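Local coordinates for protein OBCA, Oxalate Biosynthetic Component A (Burkholderia glumae, PDB 4NNB) that is a magnesium-binding protein built around a TIM-barrel-like domain joined to an N-terminal domain characteristic of its family, at residues L425-L430 with L463-D468; I446-P451 with V459-G464; E405-L410 with G452-L457; A353-A358 with D396-R401. One frame throughout, in Å; residues are numbered along the deposited sequence.

Contact 1. Residues L425-L430 with L463-D468; sequences LAIGQL and LGLGLD
Leu-465 reaches from the last turn of helix 458-465 onto helix 416-440 and divides its two methyls between Leu-430 and Ile-427, a task for which the forked end of a leucine is well suited. The dense part of the contact is on the Leu-430 side: CD1 of Leu-465 lies 3.8 Å from CB of Leu-430 and 4.0 Å from its CD1, the two leucines crossing at about a right angle. Both are buried, and Leu-430 points toward Leu-465, offering CB and CD1 to that one methyl. The other methyl, CD2 of Leu-465, sits 4.0 Å from CG2 of Ile-427, and here the side chains slide past each other in opposite directions. With chi1 of Ile-427 at -69°, CG2 lies anti to the backbone N and faces Leu-465, while the CG1 arm brings CD1 to 4.0 Å from CA of Gly-464. Glycine fits that position, since a CB there would run into this same methyl.

Helix 458-465 ends in a Schellman motif. Gly-466 takes positive phi (74°), a backbone shape that a residue without a side chain adopts readily, and two bonds return to the last turn, one of them from N of Gly-466 to O of Leu-463 at 3.2 Å. The chain then turns toward strand 469-472 of the barrel, while Leu-467 packs on Ile-446 and Ile-448 of strand 444-449.

The Ile-427 and Gly-464 edge is the looser side, both residues being partly exposed. No hydrogen bond joins the two segments; just beyond them, Arg-431 NH1 makes a weak one to O of Gly-464.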
# COMPACT_ATOMS: atom_id res chain seq x y z
N LEU A 425 2.69 11.62 21.24
CA LEU A 425 1.28 11.79 20.93
C LEU A 425 0.66 10.49 20.44
O LEU A 425 -0.49 10.19 20.74
CB LEU A 425 1.08 12.87 19.87
CG LEU A 425 1.65 14.25 20.20
CD1 LEU A 425 1.49 15.18 19.01
CD2 LEU A 425 0.95 14.82 21.41
N ALA A 426 1.43 9.72 19.67
CA ALA A 426 0.95 8.46 19.12
C ALA A 426 0.72 7.46 20.23
O ALA A 426 -0.37 6.86 20.33
CB ALA A 426 1.95 7.91 18.11
N ILE A 427 1.73 7.30 21.08
CA ILE A 427 1.64 6.41 22.24
C ILE A 427 0.48 6.78 23.17
O ILE A 427 -0.24 5.90 23.64
CB ILE A 427 2.98 6.35 23.02
CG1 ILE A 427 4.03 5.64 22.18
CG2 ILE A 427 2.81 5.61 24.33
CD1 ILE A 427 5.36 5.44 22.87
N GLY A 428 0.31 8.08 23.43
CA GLY A 428 -0.77 8.55 24.29
C GLY A 428 -2.15 8.21 23.74
O GLY A 428 -3.07 7.89 24.49
N GLN A 429 -2.29 8.27 22.42
CA GLN A 429 -3.56 7.92 21.79
C GLN A 429 -3.77 6.40 21.76
O GLN A 429 -4.87 5.92 22.01
CB GLN A 429 -3.64 8.50 20.38
CG GLN A 429 -3.83 10.00 20.35
CD GLN A 429 -5.22 10.39 20.77
OE1 GLN A 429 -6.20 10.08 20.08
NE2 GLN A 429 -5.34 11.05 21.92
N LEU A 430 -2.71 5.66 21.46
CA LEU A 430 -2.84 4.23 21.23
C LEU A 430 -2.80 3.41 22.51
O LEU A 430 -3.33 2.30 22.55
CB LEU A 430 -1.78 3.73 20.23
CG LEU A 430 -1.92 4.25 18.80
CD1 LEU A 430 -0.70 3.85 17.96
CD2 LEU A 430 -3.21 3.72 18.17
N LEU A 463 7.53 -0.41 19.92
CA LEU A 463 8.38 -0.80 21.03
C LEU A 463 7.87 -0.17 22.32
O LEU A 463 7.84 -0.82 23.37
CB LEU A 463 9.83 -0.40 20.74
CG LEU A 463 10.80 -1.56 20.43
CD1 LEU A 463 10.12 -2.77 19.83
CD2 LEU A 463 11.95 -1.10 19.54
N GLY A 464 7.43 1.08 22.24
CA GLY A 464 6.97 1.80 23.41
C GLY A 464 5.63 1.30 23.92
O GLY A 464 5.28 1.53 25.09
N LEU A 465 4.87 0.65 23.05
CA LEU A 465 3.56 0.11 23.42
C LEU A 465 3.66 -1.33 23.87
O LEU A 465 2.69 -1.90 24.38
CB LEU A 465 2.58 0.23 22.26
CG LEU A 465 2.07 1.63 21.95
CD1 LEU A 465 1.32 1.65 20.61
CD2 LEU A 465 1.19 2.16 23.09
N GLY A 466 4.83 -1.93 23.66
CA GLY A 466 5.01 -3.34 23.99
C GLY A 466 4.32 -4.26 23.00
O GLY A 466 3.92 -5.38 23.35
N LEU A 467 4.19 -3.79 21.76
CA LEU A 467 3.49 -4.57 20.74
C LEU A 467 4.24 -5.83 20.33
O LEU A 467 5.46 -5.93 20.49
CB LEU A 467 3.17 -3.71 19.52
CG LEU A 467 2.21 -2.57 19.82
CD1 LEU A 467 1.64 -1.97 18.54
CD2 LEU A 467 1.07 -3.03 20.75
N ASP A 468 3.50 -6.79 19.78
CA ASP A 468 4.06 -8.07 19.37
C ASP A 468 4.44 -8.14 17.91
O ASP A 468 5.03 -9.13 17.47
CB ASP A 468 3.04 -9.16 19.66
CG ASP A 468 2.56 -9.11 21.08
OD1 ASP A 468 3.29 -9.62 21.95
OD2 ASP A 468 1.48 -8.55 21.33

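Contact 2. Residues I446-P451 with V459-G464; sequences ISILLP and VDVALG
In the beta-alpha-beta unit formed by strand 444-449, helix 458-465 and strand 469-472, this contact lays the helix against its own first strand. Ile-448 carries the strand's side of it, and its backbone comes nearest the helix at Ala-462, with 6.7 Å between the two CA atoms. Its branches serve different helix residues. CG2 of Ile-448 meets CB of Ala-462 at 3.8 Å, whereas the longer arm goes on to Val-461, where CD1 of Ile-448 stands 3.7 Å from CG1 of Val-461. That arm is stretched out: with chi1 at -173° and chi2 at 166°, CD1 is carried well beyond the branch point, and the isoleucine crosses the valine at about a right angle.

Alanine is apt where helix and strand come closest, because a single methyl fills the distance to CG2. Val-461, one residue earlier, offers its CG1 methyl to the far end of Ile-448. The same isoleucine also touches Leu-430 of helix 416-440 and Leu-467, so it is enclosed by more than helix 458-465. Its neighbour Ser-447 points away from the helix, as expected for the next residue of a strand, and bonds through its backbone to strand 373-378.

All three touching residues are buried and meet through methyl groups alone, which implies that this contact probably owes its stability to close fit and exclusion of water, with no hydrogen bond across it.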
# COMPACT_ATOMS: atom_id res chain seq x y z
N ILE A 446 -0.75 -8.25 19.43
CA ILE A 446 -1.18 -7.02 18.81
C ILE A 446 -0.06 -6.45 17.95
O ILE A 446 1.07 -6.24 18.42
CB ILE A 446 -1.60 -5.99 19.88
CG1 ILE A 446 -2.68 -6.59 20.80
CG2 ILE A 446 -2.08 -4.68 19.25
CD1 ILE A 446 -3.10 -5.67 21.94
N SER A 447 -0.37 -6.23 16.67
CA SER A 447 0.58 -5.60 15.75
C SER A 447 0.11 -4.21 15.40
O SER A 447 -1.04 -3.83 15.70
CB SER A 447 0.74 -6.45 14.49
OG SER A 447 1.28 -7.72 14.78
N ILE A 448 0.99 -3.44 14.76
CA ILE A 448 0.64 -2.11 14.28
C ILE A 448 1.05 -1.89 12.82
O ILE A 448 2.06 -2.43 12.37
CB ILE A 448 1.26 -1.01 15.18
CG1 ILE A 448 0.75 0.38 14.78
CG2 ILE A 448 2.80 -1.09 15.15
CD1 ILE A 448 1.04 1.48 15.83
N LEU A 449 0.24 -1.13 12.09
CA LEU A 449 0.64 -0.62 10.79
C LEU A 449 0.51 0.88 10.85
O LEU A 449 -0.22 1.42 11.70
CB LEU A 449 -0.24 -1.18 9.66
CG LEU A 449 -1.70 -0.73 9.56
CD1 LEU A 449 -1.87 0.57 8.77
CD2 LEU A 449 -2.54 -1.84 8.94
N LEU A 450 1.19 1.55 9.92
CA LEU A 450 1.01 2.99 9.73
C LEU A 450 1.05 3.32 8.24
O LEU A 450 1.75 2.65 7.47
CB LEU A 450 2.10 3.77 10.46
CG LEU A 450 2.00 3.92 11.99
CD1 LEU A 450 3.30 4.49 12.55
CD2 LEU A 450 0.85 4.83 12.34
N PRO A 451 0.30 4.36 7.81
CA PRO A 451 0.37 4.75 6.40
C PRO A 451 1.79 5.23 6.08
O PRO A 451 2.46 5.74 6.98
CB PRO A 451 -0.60 5.93 6.30
CG PRO A 451 -1.37 5.97 7.60
CD PRO A 451 -0.49 5.30 8.62
N VAL A 459 8.63 1.81 14.49
CA VAL A 459 9.41 1.08 15.48
C VAL A 459 9.32 1.70 16.88
O VAL A 459 9.12 0.97 17.85
CB VAL A 459 10.87 0.90 15.04
CG1 VAL A 459 11.70 0.28 16.16
CG2 VAL A 459 10.92 0.03 13.80
N ASP A 460 9.44 3.02 16.98
CA ASP A 460 9.37 3.65 18.30
C ASP A 460 8.02 3.40 18.96
O ASP A 460 7.95 3.04 20.14
CB ASP A 460 9.62 5.16 18.21
CG ASP A 460 11.08 5.51 17.97
OD1 ASP A 460 11.97 4.70 18.32
OD2 ASP A 460 11.33 6.60 17.43
N VAL A 461 6.94 3.58 18.19
CA VAL A 461 5.59 3.40 18.72
C VAL A 461 5.33 1.96 19.12
O VAL A 461 4.77 1.70 20.18
CB VAL A 461 4.53 3.85 17.70
CG1 VAL A 461 3.13 3.46 18.17
CG2 VAL A 461 4.60 5.34 17.50
N ALA A 462 5.76 1.02 18.29
CA ALA A 462 5.52 -0.39 18.57
C ALA A 462 6.29 -0.86 19.81
O ALA A 462 5.78 -1.64 20.64
CB ALA A 462 5.88 -1.24 17.37
N LEU A 463 7.53 -0.41 19.92
CA LEU A 463 8.38 -0.80 21.03
C LEU A 463 7.87 -0.17 22.32
O LEU A 463 7.84 -0.82 23.37
CB LEU A 463 9.83 -0.40 20.74
CG LEU A 463 10.80 -1.56 20.43
CD1 LEU A 463 10.12 -2.77 19.83
CD2 LEU A 463 11.95 -1.10 19.54
N GLY A 464 7.43 1.08 22.24
CA GLY A 464 6.97 1.80 23.41
C GLY A 464 5.63 1.30 23.92
O GLY A 464 5.28 1.53 25.09

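Contact 3. Residues E405-L410 with G452-L457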
# COMPACT_ATOMS: atom_id res chain seq x y z
N GLU A 405 -3.27 15.03 12.94
CA GLU A 405 -2.83 16.21 12.19
C GLU A 405 -1.59 16.85 12.83
O GLU A 405 -0.69 17.31 12.12
CB GLU A 405 -3.98 17.21 12.04
CG GLU A 405 -5.09 16.73 11.10
CD GLU A 405 -6.32 17.62 11.10
OE1 GLU A 405 -6.53 18.36 12.08
OE2 GLU A 405 -7.07 17.58 10.12
N GLU A 406 -1.53 16.86 14.16
CA GLU A 406 -0.37 17.39 14.88
C GLU A 406 0.86 16.52 14.62
O GLU A 406 1.97 17.03 14.44
CB GLU A 406 -0.67 17.48 16.38
CG GLU A 406 0.41 18.19 17.21
CD GLU A 406 -0.06 18.57 18.62
OE1 GLU A 406 -1.27 18.43 18.91
OE2 GLU A 406 0.78 19.02 19.43
N ILE A 407 0.64 15.21 14.61
CA ILE A 407 1.70 14.24 14.33
C ILE A 407 2.30 14.43 12.93
O ILE A 407 3.52 14.42 12.77
CB ILE A 407 1.21 12.79 14.52
CG1 ILE A 407 1.05 12.47 16.01
CG2 ILE A 407 2.17 11.80 13.89
CD1 ILE A 407 0.32 11.17 16.28
N SER A 408 1.44 14.61 11.93
CA SER A 408 1.89 14.83 10.56
C SER A 408 2.71 16.12 10.45
O SER A 408 3.74 16.17 9.78
CB SER A 408 0.71 14.87 9.59
OG SER A 408 0.03 13.62 9.56
N SER A 409 2.25 17.16 11.14
CA SER A 409 2.96 18.43 11.19
C SER A 409 4.36 18.27 11.80
O SER A 409 5.35 18.75 11.25
CB SER A 409 2.15 19.45 11.98
OG SER A 409 2.89 20.64 12.18
N LEU A 410 4.42 17.58 12.93
CA LEU A 410 5.69 17.32 13.60
C LEU A 410 6.67 16.50 12.75
O LEU A 410 7.87 16.82 12.70
CB LEU A 410 5.45 16.65 14.96
CG LEU A 410 4.86 17.55 16.04
CD1 LEU A 410 4.17 16.71 17.09
CD2 LEU A 410 5.95 18.39 16.70
N GLY A 452 2.22 5.04 4.84
CA GLY A 452 3.56 5.43 4.39
C GLY A 452 4.18 6.67 5.03
O GLY A 452 5.24 6.57 5.64
N PRO A 453 3.52 7.83 4.92
CA PRO A 453 4.12 9.09 5.38
C PRO A 453 4.33 9.19 6.90
O PRO A 453 5.02 10.11 7.34
CB PRO A 453 3.10 10.14 4.93
CG PRO A 453 2.37 9.51 3.79
CD PRO A 453 2.26 8.07 4.19
N MET A 454 3.76 8.27 7.67
CA MET A 454 3.93 8.26 9.12
C MET A 454 4.87 7.15 9.59
O MET A 454 5.12 7.01 10.79
CB MET A 454 2.57 8.08 9.82
CG MET A 454 1.60 9.20 9.59
SD MET A 454 -0.01 8.98 10.41
CE MET A 454 0.50 9.00 12.13
N GLN A 455 5.40 6.37 8.65
CA GLN A 455 6.09 5.14 9.04
C GLN A 455 7.42 5.30 9.79
O GLN A 455 7.92 4.32 10.33
CB GLN A 455 6.25 4.19 7.84
CG GLN A 455 4.93 3.47 7.48
CD GLN A 455 5.08 2.53 6.31
OE1 GLN A 455 6.10 2.53 5.62
NE2 GLN A 455 4.06 1.72 6.07
N ASN A 456 7.97 6.50 9.86
CA ASN A 456 9.19 6.68 10.66
C ASN A 456 8.90 6.45 12.15
O ASN A 456 9.80 6.24 12.94
CB ASN A 456 9.83 8.06 10.44
CG ASN A 456 10.41 8.22 9.04
OD1 ASN A 456 10.70 7.24 8.37
ND2 ASN A 456 10.58 9.47 8.61
N LEU A 457 7.62 6.49 12.50
CA LEU A 457 7.16 6.28 13.87
C LEU A 457 7.03 4.81 14.23
O LEU A 457 6.96 4.46 15.41
CB LEU A 457 5.80 6.94 14.07
CG LEU A 457 5.69 8.44 13.85
CD1 LEU A 457 4.25 8.89 13.93
CD2 LEU A 457 6.54 9.18 14.88
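This is a small, wholly apolar contact between a helix and a loop: Ile-407 of helix 401-413 packs against Met-454 and Leu-457, in the connection that leads from strand 444-449 to helix 458-465. One methyl of the isoleucine does the touching. CG2 of Ile-407 lies 3.6 Å from CD1 of Leu-457 and 3.7 Å from CE of Met-454, so the ends of two loop side chains converge on a single branch. Its placement follows from chi1 of -73°, which sets CG2 anti to the backbone N and facing the loop, while CG1 takes the position beside that N and CD1 packs on Ile-399.

Met-454 starts off askew to the helix, and only its end closes on the isoleucine. The chain is extended at chi2 but bent at chi3 (64°), and this last bend brings the methyl beyond sulfur against CG2, the two side chains crossing at about a right angle. A long, unbranched, flexible residue is well suited to such a reach.

In the fold, 452-457 belongs to the beta-to-alpha connection of a beta-alpha-beta unit of the barrel. A short 3-10 segment at 453-454 begins its turn, with N of Gln-455 bonded to O of Gly-452 at 3.0 Å. Leu-457 follows, its N 3.1 Å from O of Met-454; its CB points toward the helix, so a leucine is long enough to bring CD1 to Ile-407. Leu-457 also touches Leu-450, and NE2 of Gln-455 hydrogen-bonds to O of Leu-450, tying the loop back to the chain that precedes it.

Contact 4. Residues A353-A358 with D396-R401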
# COMPACT_ATOMS: atom_id res chain seq x y z
N ALA A 353 -15.09 1.83 17.55
CA ALA A 353 -16.25 0.94 17.52
C ALA A 353 -15.78 -0.52 17.51
O ALA A 353 -16.33 -1.37 18.22
CB ALA A 353 -17.11 1.23 16.30
N ILE A 354 -14.74 -0.80 16.73
CA ILE A 354 -14.20 -2.17 16.70
C ILE A 354 -13.64 -2.60 18.05
O ILE A 354 -13.87 -3.73 18.49
CB ILE A 354 -13.19 -2.36 15.54
CG1 ILE A 354 -13.98 -2.55 14.23
CG2 ILE A 354 -12.27 -3.56 15.79
CD1 ILE A 354 -13.18 -2.31 12.95
N VAL A 355 -12.92 -1.70 18.72
CA VAL A 355 -12.42 -2.00 20.07
C VAL A 355 -13.57 -2.32 21.04
O VAL A 355 -13.54 -3.33 21.75
CB VAL A 355 -11.56 -0.86 20.64
CG1 VAL A 355 -11.00 -1.27 22.02
CG2 VAL A 355 -10.42 -0.50 19.68
N ASP A 356 -14.58 -1.45 21.05
CA ASP A 356 -15.76 -1.66 21.89
C ASP A 356 -16.42 -3.00 21.61
O ASP A 356 -16.74 -3.76 22.53
CB ASP A 356 -16.79 -0.57 21.64
CG ASP A 356 -16.32 0.79 22.09
OD1 ASP A 356 -15.37 0.87 22.89
OD2 ASP A 356 -16.92 1.79 21.65
N ASN A 357 -16.61 -3.31 20.34
CA ASN A 357 -17.31 -4.55 19.96
C ASN A 357 -16.51 -5.82 20.23
O ASN A 357 -17.05 -6.81 20.74
CB ASN A 357 -17.75 -4.48 18.50
CG ASN A 357 -18.79 -3.38 18.26
OD1 ASN A 357 -19.30 -2.78 19.22
ND2 ASN A 357 -19.11 -3.12 16.99
N ALA A 358 -15.22 -5.79 19.91
CA ALA A 358 -14.37 -6.96 20.07
C ALA A 358 -14.27 -7.33 21.54
O ALA A 358 -14.26 -8.51 21.89
CB ALA A 358 -12.98 -6.72 19.50
N ASP A 396 -13.78 8.68 14.72
CA ASP A 396 -13.69 7.45 15.47
C ASP A 396 -12.32 6.81 15.25
O ASP A 396 -12.13 5.61 15.48
CB ASP A 396 -14.84 6.50 15.07
CG ASP A 396 -15.10 5.42 16.12
OD1 ASP A 396 -14.96 5.72 17.32
OD2 ASP A 396 -15.41 4.27 15.74
N SER A 397 -11.37 7.62 14.79
CA SER A 397 -10.00 7.17 14.53
C SER A 397 -9.30 6.72 15.81
O SER A 397 -9.55 7.26 16.89
CB SER A 397 -9.18 8.31 13.89
OG SER A 397 -9.88 8.93 12.82
N LEU A 398 -8.42 5.73 15.70
CA LEU A 398 -7.64 5.29 16.86
C LEU A 398 -6.78 6.44 17.38
O LEU A 398 -6.75 6.72 18.59
CB LEU A 398 -6.75 4.11 16.52
CG LEU A 398 -7.40 2.81 16.07
CD1 LEU A 398 -6.33 1.74 16.01
CD2 LEU A 398 -8.53 2.42 17.01
N ILE A 399 -6.07 7.09 16.47
CA ILE A 399 -5.38 8.34 16.78
C ILE A 399 -6.34 9.43 16.32
O ILE A 399 -6.58 9.58 15.13
CB ILE A 399 -4.04 8.46 16.02
CG1 ILE A 399 -3.11 7.29 16.36
CG2 ILE A 399 -3.37 9.80 16.34
CD1 ILE A 399 -1.78 7.27 15.56
N ALA A 400 -6.91 10.15 17.28
CA ALA A 400 -7.87 11.21 16.97
C ALA A 400 -7.33 12.09 15.85
O ALA A 400 -6.13 12.39 15.81
CB ALA A 400 -8.15 12.04 18.22
N ARG A 401 -8.20 12.48 14.92
CA ARG A 401 -7.75 13.21 13.74
C ARG A 401 -6.99 14.48 14.12
O ARG A 401 -5.95 14.77 13.54
CB ARG A 401 -8.89 13.55 12.78
CG ARG A 401 -8.44 14.43 11.61
CD ARG A 401 -9.46 14.52 10.49
NE ARG A 401 -8.91 15.23 9.33
CZ ARG A 401 -9.22 14.95 8.07
NH1 ARG A 401 -8.67 15.65 7.08
NH2 ARG A 401 -10.08 13.98 7.78
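Asp-396 sets its carboxylate against the first turn of helix 352-359 and accepts a hydrogen bond from the backbone of Ala-353. N of Ala-353 stands 3.1 Å from OD2 of Asp-396, with an N-H...O angle of 158°. The donor comes to the syn side of OD2 and only 15° out of the carboxylate plane, a favourable approach to this oxygen. A chi1 of -161° puts CG anti to the backbone N and extends the acid to the helix. Near a helix start the amide N-H groups still lack carbonyl partners within the helix, and a short acid can supply one; the partial positive charge of that end would probably also help stabilise the buried carboxylate. Alanine suits the donor position, since nothing beyond its CB crowds OD2, which lies 3.5 Å from that CB.

The second meeting is looser. Val-355 points toward the loop, and Leu-398 sets out at an angle but brings its end nearer, leaving CD2 of Leu-398 4.4 Å from CG2 of Val-355. These apolar residues lie beside the polar pair, and both also rest on Val-349.

Around them, Asp-396 has a backbone bond to His-352 and touches Arg-385 of strand 383-386. Val-355 packs on Val-433 and Leu-398 on Leu-430, so the contact lies between strand 344-349 and helix 416-440, with the loop running on from strand 393-395 into helix 401-413.

Contacts 1 and 2 share helix 458-465, their centres 7 Å apart, and Leu-467 joins them: its CD1 lies 3.5 Å from CB of Ile-448. Contact 3 meets contact 1 where CD1 of Leu-425 is 3.6 Å from CD1 of Leu-410, and meets contact 2 through CD1 of Leu-450, 3.8 Å from CB of Leu-457. Contact 4 reaches contact 1 by a probable hydrogen bond from N of Ala-400 to OE1 of Gln-429 (2.9 Å), but does not touch contact 2. Helix 416-440 is a common neighbour, its Leu-430 also touching Ile-448 of contact 2. In contact 4, the side chain of Leu-398 is still about 13 Å from the bound oxaloacetate ion.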